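Local coordinates for erythropoietin (Homo sapiens, PDB 1EER), which binds the erythropoietin receptor and brings about its dimerization and JAK2 activation, thereby regulating the proliferation and differentiation of red blood cells, at residues 15-29 with 138-150. The protein carries 5 engineered substitutions. Residues are numbered along the deposited sequence; the frame is centred on the assembly and turned at random.
Sequences YLLEAKEAEKITTGC and FRKLFRVYSNFLR. Engineered in segment 15-29: Lys24 (natural residue Asn).
Ala19 is the small knob at the middle of this contact: its CB drops among Tyr145, Ser146 and Leu149, lying 3.4 Å from Tyr145 CE2, with the CA atoms of Ala19 and Ser146 4.7 Å apart. One turn on, Ala22 CB meets the Phe142 ring obliquely at CD1, 3.4 Å away. Thr26 CG2 comes to Phe142 CD2 from the same side of the ring plane, also at 3.4 Å, so both methyls press on one side of the ring. With CG anti to the carbonyl carbon (chi1 -81°), Phe142 runs on past them to touch His94 of helix 91-111. The two partners, helices 9-25 and 138-161, are the first and last of the four-helix cytokine bundle, packed antiparallel with their local axes 7.9 Å apart at 153°. Toward the far end Leu16 lays CD1 against Leu149 CB, while its CG rests over Arg150 CA. Waters join Ser146 OG to Leu16 O and to Glu23 OE1. At the opposite end the aliphatic part of Arg139 passes along Thr26 O. Arg143 and Arg150 send their guanidinium groups outward to salt bridges with acidic side chains of another protein chain, and Arg150 also bonds to that chain's backbone.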
loop_
_atom_site.group_PDB
_atom_site.type_symbol
_atom_site.label_atom_id
_atom_site.label_comp_id
_atom_site.label_asym_id
_atom_site.label_seq_id
_atom_site.Cartn_x
_atom_site.Cartn_y
_atom_site.Cartn_z
ATOM N N TYR A 15 5.180 -1.122 1.379
ATOM C CA TYR A 15 5.364 -1.919 2.582
ATOM C C TYR A 15 4.062 -2.138 3.355
ATOM O O TYR A 15 3.814 -3.228 3.868
ATOM C CB TYR A 15 6.431 -1.258 3.458
ATOM C CG TYR A 15 7.728 -1.053 2.701
ATOM C CD1 TYR A 15 8.562 -2.135 2.405
ATOM C CD2 TYR A 15 8.103 0.211 2.246
ATOM C CE1 TYR A 15 9.737 -1.964 1.673
ATOM C CE2 TYR A 15 9.274 0.397 1.515
ATOM C CZ TYR A 15 10.086 -0.695 1.232
ATOM O OH TYR A 15 11.245 -0.520 0.512
ATOM N N LEU A 16 3.229 -1.108 3.424
ATOM C CA LEU A 16 1.960 -1.225 4.127
ATOM C C LEU A 16 1.099 -2.310 3.495
ATOM O O LEU A 16 0.439 -3.072 4.203
ATOM C CB LEU A 16 1.213 0.111 4.111
ATOM C CG LEU A 16 1.575 1.099 5.228
ATOM C CD1 LEU A 16 3.104 1.205 5.405
ATOM C CD2 LEU A 16 0.974 2.449 4.893
ATOM N N LEU A 17 1.104 -2.394 2.167
ATOM C CA LEU A 17 0.307 -3.411 1.487
ATOM C C LEU A 17 0.921 -4.795 1.682
ATOM O O LEU A 17 0.212 -5.795 1.730
ATOM C CB LEU A 17 0.177 -3.089 -0.001
ATOM C CG LEU A 17 -0.569 -1.788 -0.308
ATOM C CD1 LEU A 17 -0.500 -1.508 -1.801
ATOM C CD2 LEU A 17 -2.011 -1.894 0.164
ATOM N N GLU A 18 2.242 -4.853 1.796
ATOM C CA GLU A 18 2.914 -6.121 2.024
ATOM C C GLU A 18 2.473 -6.631 3.390
ATOM O O GLU A 18 2.103 -7.797 3.538
ATOM C CB GLU A 18 4.428 -5.918 2.037
ATOM C CG GLU A 18 5.176 -6.667 0.955
ATOM C CD GLU A 18 6.520 -6.038 0.641
ATOM O OE1 GLU A 18 7.229 -5.634 1.589
ATOM O OE2 GLU A 18 6.864 -5.943 -0.556
ATOM N N ALA A 19 2.516 -5.743 4.383
ATOM C CA ALA A 19 2.138 -6.086 5.751
ATOM C C ALA A 19 0.678 -6.531 5.844
ATOM O O ALA A 19 0.345 -7.436 6.615
ATOM C CB ALA A 19 2.396 -4.903 6.679
ATOM N N LYS A 20 -0.189 -5.897 5.052
ATOM C CA LYS A 20 -1.612 -6.237 5.029
ATOM C C LYS A 20 -1.764 -7.678 4.556
ATOM O O LYS A 20 -2.519 -8.458 5.138
ATOM C CB LYS A 20 -2.358 -5.295 4.079
ATOM C CG LYS A 20 -3.858 -5.513 3.983
ATOM C CD LYS A 20 -4.519 -4.279 3.378
ATOM C CE LYS A 20 -5.816 -4.619 2.682
ATOM N NZ LYS A 20 -6.898 -4.942 3.650
ATOM N N GLU A 21 -1.029 -8.029 3.503
ATOM C CA GLU A 21 -1.092 -9.375 2.955
ATOM C C GLU A 21 -0.536 -10.368 3.971
ATOM O O GLU A 21 -1.067 -11.465 4.140
ATOM C CB GLU A 21 -0.315 -9.446 1.636
ATOM C CG GLU A 21 -0.350 -10.804 0.948
ATOM C CD GLU A 21 -1.748 -11.234 0.524
ATOM O OE1 GLU A 21 -2.650 -10.371 0.481
ATOM O OE2 GLU A 21 -1.945 -12.437 0.234
ATOM N N ALA A 22 0.525 -9.975 4.663
ATOM C CA ALA A 22 1.120 -10.845 5.667
ATOM C C ALA A 22 0.068 -11.095 6.747
ATOM O O ALA A 22 -0.243 -12.241 7.074
ATOM C CB ALA A 22 2.358 -10.183 6.270
ATOM N N GLU A 23 -0.481 -10.012 7.294
ATOM C CA GLU A 23 -1.499 -10.111 8.332
ATOM C C GLU A 23 -2.699 -10.923 7.837
ATOM O O GLU A 23 -3.169 -11.844 8.518
ATOM C CB GLU A 23 -1.941 -8.706 8.765
ATOM C CG GLU A 23 -3.270 -8.646 9.511
ATOM C CD GLU A 23 -4.448 -8.464 8.564
ATOM O OE1 GLU A 23 -4.479 -7.435 7.851
ATOM O OE2 GLU A 23 -5.337 -9.350 8.526
ATOM N N LYS A 24 -3.188 -10.598 6.646
ATOM C CA LYS A 24 -4.337 -11.305 6.101
ATOM C C LYS A 24 -4.089 -12.803 5.980
ATOM O O LYS A 24 -4.921 -13.615 6.387
ATOM C CB LYS A 24 -4.716 -10.726 4.740
ATOM C CG LYS A 24 -5.882 -11.430 4.059
ATOM C CD LYS A 24 -5.954 -11.064 2.574
ATOM C CE LYS A 24 -5.225 -12.094 1.707
ATOM N NZ LYS A 24 -4.892 -11.574 0.350
ATOM N N ILE A 25 -2.939 -13.171 5.427
ATOM C CA ILE A 25 -2.593 -14.577 5.246
ATOM C C ILE A 25 -2.423 -15.343 6.575
ATOM O O ILE A 25 -2.750 -16.532 6.662
ATOM C CB ILE A 25 -1.302 -14.700 4.391
ATOM C CG1 ILE A 25 -1.578 -14.196 2.966
ATOM C CG2 ILE A 25 -0.804 -16.135 4.377
ATOM C CD1 ILE A 25 -2.690 -14.933 2.236
ATOM N N THR A 26 -1.928 -14.675 7.615
ATOM C CA THR A 26 -1.747 -15.358 8.895
ATOM C C THR A 26 -3.051 -15.540 9.674
ATOM O O THR A 26 -3.049 -16.093 10.770
ATOM C CB THR A 26 -0.699 -14.654 9.810
ATOM O OG1 THR A 26 -0.704 -13.242 9.591
ATOM C CG2 THR A 26 0.691 -15.187 9.511
ATOM N N THR A 27 -4.166 -15.081 9.113
ATOM C CA THR A 27 -5.441 -15.259 9.787
ATOM C C THR A 27 -5.942 -16.698 9.548
ATOM O O THR A 27 -6.807 -17.201 10.263
ATOM C CB THR A 27 -6.494 -14.187 9.331
ATOM O OG1 THR A 27 -6.731 -14.269 7.920
ATOM C CG2 THR A 27 -5.996 -12.787 9.680
ATOM N N GLY A 28 -5.377 -17.372 8.554
ATOM C CA GLY A 28 -5.777 -18.746 8.295
ATOM C C GLY A 28 -4.726 -19.686 8.855
ATOM O O GLY A 28 -4.583 -20.824 8.415
ATOM N N CYS A 29 -3.997 -19.188 9.850
ATOM C CA CYS A 29 -2.906 -19.909 10.504
ATOM C C CYS A 29 -3.229 -21.271 11.099
ATOM O O CYS A 29 -2.639 -22.283 10.707
ATOM C CB CYS A 29 -2.301 -19.033 11.597
ATOM S SG CYS A 29 -0.762 -18.213 11.098
ATOM N N PHE A 138 2.657 -16.250 14.779
ATOM C CA PHE A 138 3.095 -15.406 13.681
ATOM C C PHE A 138 1.954 -14.491 13.294
ATOM O O PHE A 138 2.163 -13.414 12.730
ATOM C CB PHE A 138 3.517 -16.269 12.493
ATOM C CG PHE A 138 4.949 -16.695 12.551
ATOM C CD1 PHE A 138 5.958 -15.842 12.113
ATOM C CD2 PHE A 138 5.297 -17.927 13.098
ATOM C CE1 PHE A 138 7.297 -16.207 12.225
ATOM C CE2 PHE A 138 6.631 -18.302 13.213
ATOM C CZ PHE A 138 7.633 -17.439 12.776
ATOM N N ARG A 139 0.743 -14.935 13.615
ATOM C CA ARG A 139 -0.472 -14.183 13.329
ATOM C C ARG A 139 -0.454 -12.851 14.064
ATOM O O ARG A 139 -0.678 -11.806 13.454
ATOM C CB ARG A 139 -1.714 -14.984 13.745
ATOM C CG ARG A 139 -3.030 -14.310 13.360
ATOM C CD ARG A 139 -4.224 -14.981 14.003
ATOM N NE ARG A 139 -3.833 -15.794 15.147
ATOM C CZ ARG A 139 -4.182 -17.065 15.312
ATOM N NH1 ARG A 139 -4.938 -17.676 14.401
ATOM N NH2 ARG A 139 -3.769 -17.728 16.386
ATOM N N LYS A 140 -0.182 -12.877 15.369
ATOM C CA LYS A 140 -0.146 -11.635 16.121
ATOM C C LYS A 140 1.051 -10.803 15.697
ATOM O O LYS A 140 0.968 -9.583 15.636
ATOM C CB LYS A 140 -0.090 -11.887 17.627
ATOM C CG LYS A 140 -0.314 -10.602 18.417
ATOM C CD LYS A 140 -0.476 -10.816 19.912
ATOM C CE LYS A 140 -0.118 -9.537 20.652
ATOM N NZ LYS A 140 -0.618 -9.501 22.050
ATOM N N LEU A 141 2.165 -11.467 15.396
ATOM C CA LEU A 141 3.377 -10.772 14.963
ATOM C C LEU A 141 3.088 -9.963 13.700
ATOM O O LEU A 141 3.401 -8.787 13.616
ATOM C CB LEU A 141 4.501 -11.793 14.692
ATOM C CG LEU A 141 5.907 -11.324 14.284
ATOM C CD1 LEU A 141 6.370 -10.168 15.160
ATOM C CD2 LEU A 141 6.878 -12.486 14.405
ATOM N N PHE A 142 2.477 -10.605 12.720
ATOM C CA PHE A 142 2.166 -9.932 11.476
ATOM C C PHE A 142 1.055 -8.898 11.591
ATOM O O PHE A 142 1.084 -7.888 10.889
ATOM C CB PHE A 142 1.840 -10.966 10.405
ATOM C CG PHE A 142 3.060 -11.574 9.779
ATOM C CD1 PHE A 142 4.007 -10.767 9.155
ATOM C CD2 PHE A 142 3.284 -12.941 9.841
ATOM C CE1 PHE A 142 5.173 -11.319 8.601
ATOM C CE2 PHE A 142 4.449 -13.507 9.287
ATOM C CZ PHE A 142 5.392 -12.693 8.670
ATOM N N ARG A 143 0.078 -9.140 12.463
ATOM C CA ARG A 143 -1.004 -8.181 12.651
ATOM C C ARG A 143 -0.403 -6.914 13.259
ATOM O O ARG A 143 -0.771 -5.796 12.899
ATOM C CB ARG A 143 -2.077 -8.758 13.579
ATOM C CG ARG A 143 -3.169 -7.758 13.965
ATOM C CD ARG A 143 -4.270 -8.416 14.799
ATOM N NE ARG A 143 -3.816 -8.833 16.128
ATOM C CZ ARG A 143 -3.786 -10.097 16.539
ATOM N NH1 ARG A 143 -4.181 -11.063 15.725
ATOM N NH2 ARG A 143 -3.374 -10.396 17.769
ATOM N N VAL A 144 0.541 -7.097 14.175
ATOM C CA VAL A 144 1.213 -5.972 14.825
ATOM C C VAL A 144 2.076 -5.227 13.787
ATOM O O VAL A 144 2.153 -3.993 13.786
ATOM C CB VAL A 144 2.126 -6.478 16.003
ATOM C CG1 VAL A 144 3.166 -5.426 16.367
ATOM C CG2 VAL A 144 1.279 -6.826 17.218
ATOM N N TYR A 145 2.728 -5.996 12.916
ATOM C CA TYR A 145 3.579 -5.449 11.867
ATOM C C TYR A 145 2.752 -4.490 11.014
ATOM O O TYR A 145 3.171 -3.362 10.767
ATOM C CB TYR A 145 4.139 -6.595 11.007
ATOM C CG TYR A 145 4.893 -6.176 9.760
ATOM C CD1 TYR A 145 5.920 -5.235 9.821
ATOM C CD2 TYR A 145 4.615 -6.766 8.528
ATOM C CE1 TYR A 145 6.660 -4.891 8.684
ATOM C CE2 TYR A 145 5.348 -6.429 7.377
ATOM C CZ TYR A 145 6.370 -5.491 7.466
ATOM O OH TYR A 145 7.093 -5.148 6.344
ATOM N N SER A 146 1.575 -4.944 10.581
ATOM C CA SER A 146 0.669 -4.129 9.758
ATOM C C SER A 146 0.090 -2.930 10.523
ATOM O O SER A 146 0.109 -1.806 10.023
ATOM C CB SER A 146 -0.479 -4.998 9.221
ATOM O OG SER A 146 -1.404 -4.231 8.470
ATOM N N ASN A 147 -0.419 -3.165 11.731
ATOM C CA ASN A 147 -1.002 -2.089 12.524
ATOM C C ASN A 147 0.015 -0.996 12.828
ATOM O O ASN A 147 -0.334 0.188 12.872
ATOM C CB ASN A 147 -1.584 -2.635 13.836
ATOM C CG ASN A 147 -3.027 -3.105 13.691
ATOM O OD1 ASN A 147 -3.700 -2.792 12.713
ATOM N ND2 ASN A 147 -3.503 -3.855 14.670
ATOM N N PHE A 148 1.275 -1.387 13.033
ATOM C CA PHE A 148 2.324 -0.405 13.323
ATOM C C PHE A 148 2.685 0.477 12.120
ATOM O O PHE A 148 2.749 1.711 12.229
ATOM C CB PHE A 148 3.595 -1.099 13.824
ATOM C CG PHE A 148 4.606 -0.149 14.409
ATOM C CD1 PHE A 148 5.498 0.530 13.587
ATOM C CD2 PHE A 148 4.657 0.077 15.783
ATOM C CE1 PHE A 148 6.428 1.418 14.121
ATOM C CE2 PHE A 148 5.582 0.964 16.329
ATOM C CZ PHE A 148 6.471 1.637 15.496
ATOM N N LEU A 149 2.929 -0.154 10.977
ATOM C CA LEU A 149 3.302 0.587 9.776
ATOM C C LEU A 149 2.149 1.442 9.259
ATOM O O LEU A 149 2.338 2.601 8.878
ATOM C CB LEU A 149 3.752 -0.367 8.656
ATOM C CG LEU A 149 4.770 -1.485 8.904
ATOM C CD1 LEU A 149 5.051 -2.179 7.587
ATOM C CD2 LEU A 149 6.037 -0.935 9.509
ATOM N N ARG A 150 0.952 0.865 9.248
ATOM C CA ARG A 150 -0.205 1.582 8.744
ATOM C C ARG A 150 -0.732 2.562 9.769
ATOM O O ARG A 150 -1.536 3.435 9.443
ATOM C CB ARG A 150 -1.296 0.587 8.331
ATOM C CG ARG A 150 -2.274 0.225 9.426
ATOM C CD ARG A 150 -3.165 -0.917 9.000
ATOM N NE ARG A 150 -4.028 -1.361 10.088
ATOM C CZ ARG A 150 -5.346 -1.498 9.994
ATOM N NH1 ARG A 150 -5.968 -1.228 8.854
ATOM N NH2 ARG A 150 -6.046 -1.898 11.046
HETATM O O HOH W 1 -1.253 -2.386 6.315
HETATM O O HOH W 2 7.021 -6.587 4.387
HETATM O O HOH W 3 -2.515 -11.719 11.392
HETATM O O HOH W 4 -3.825 -4.931 8.793
#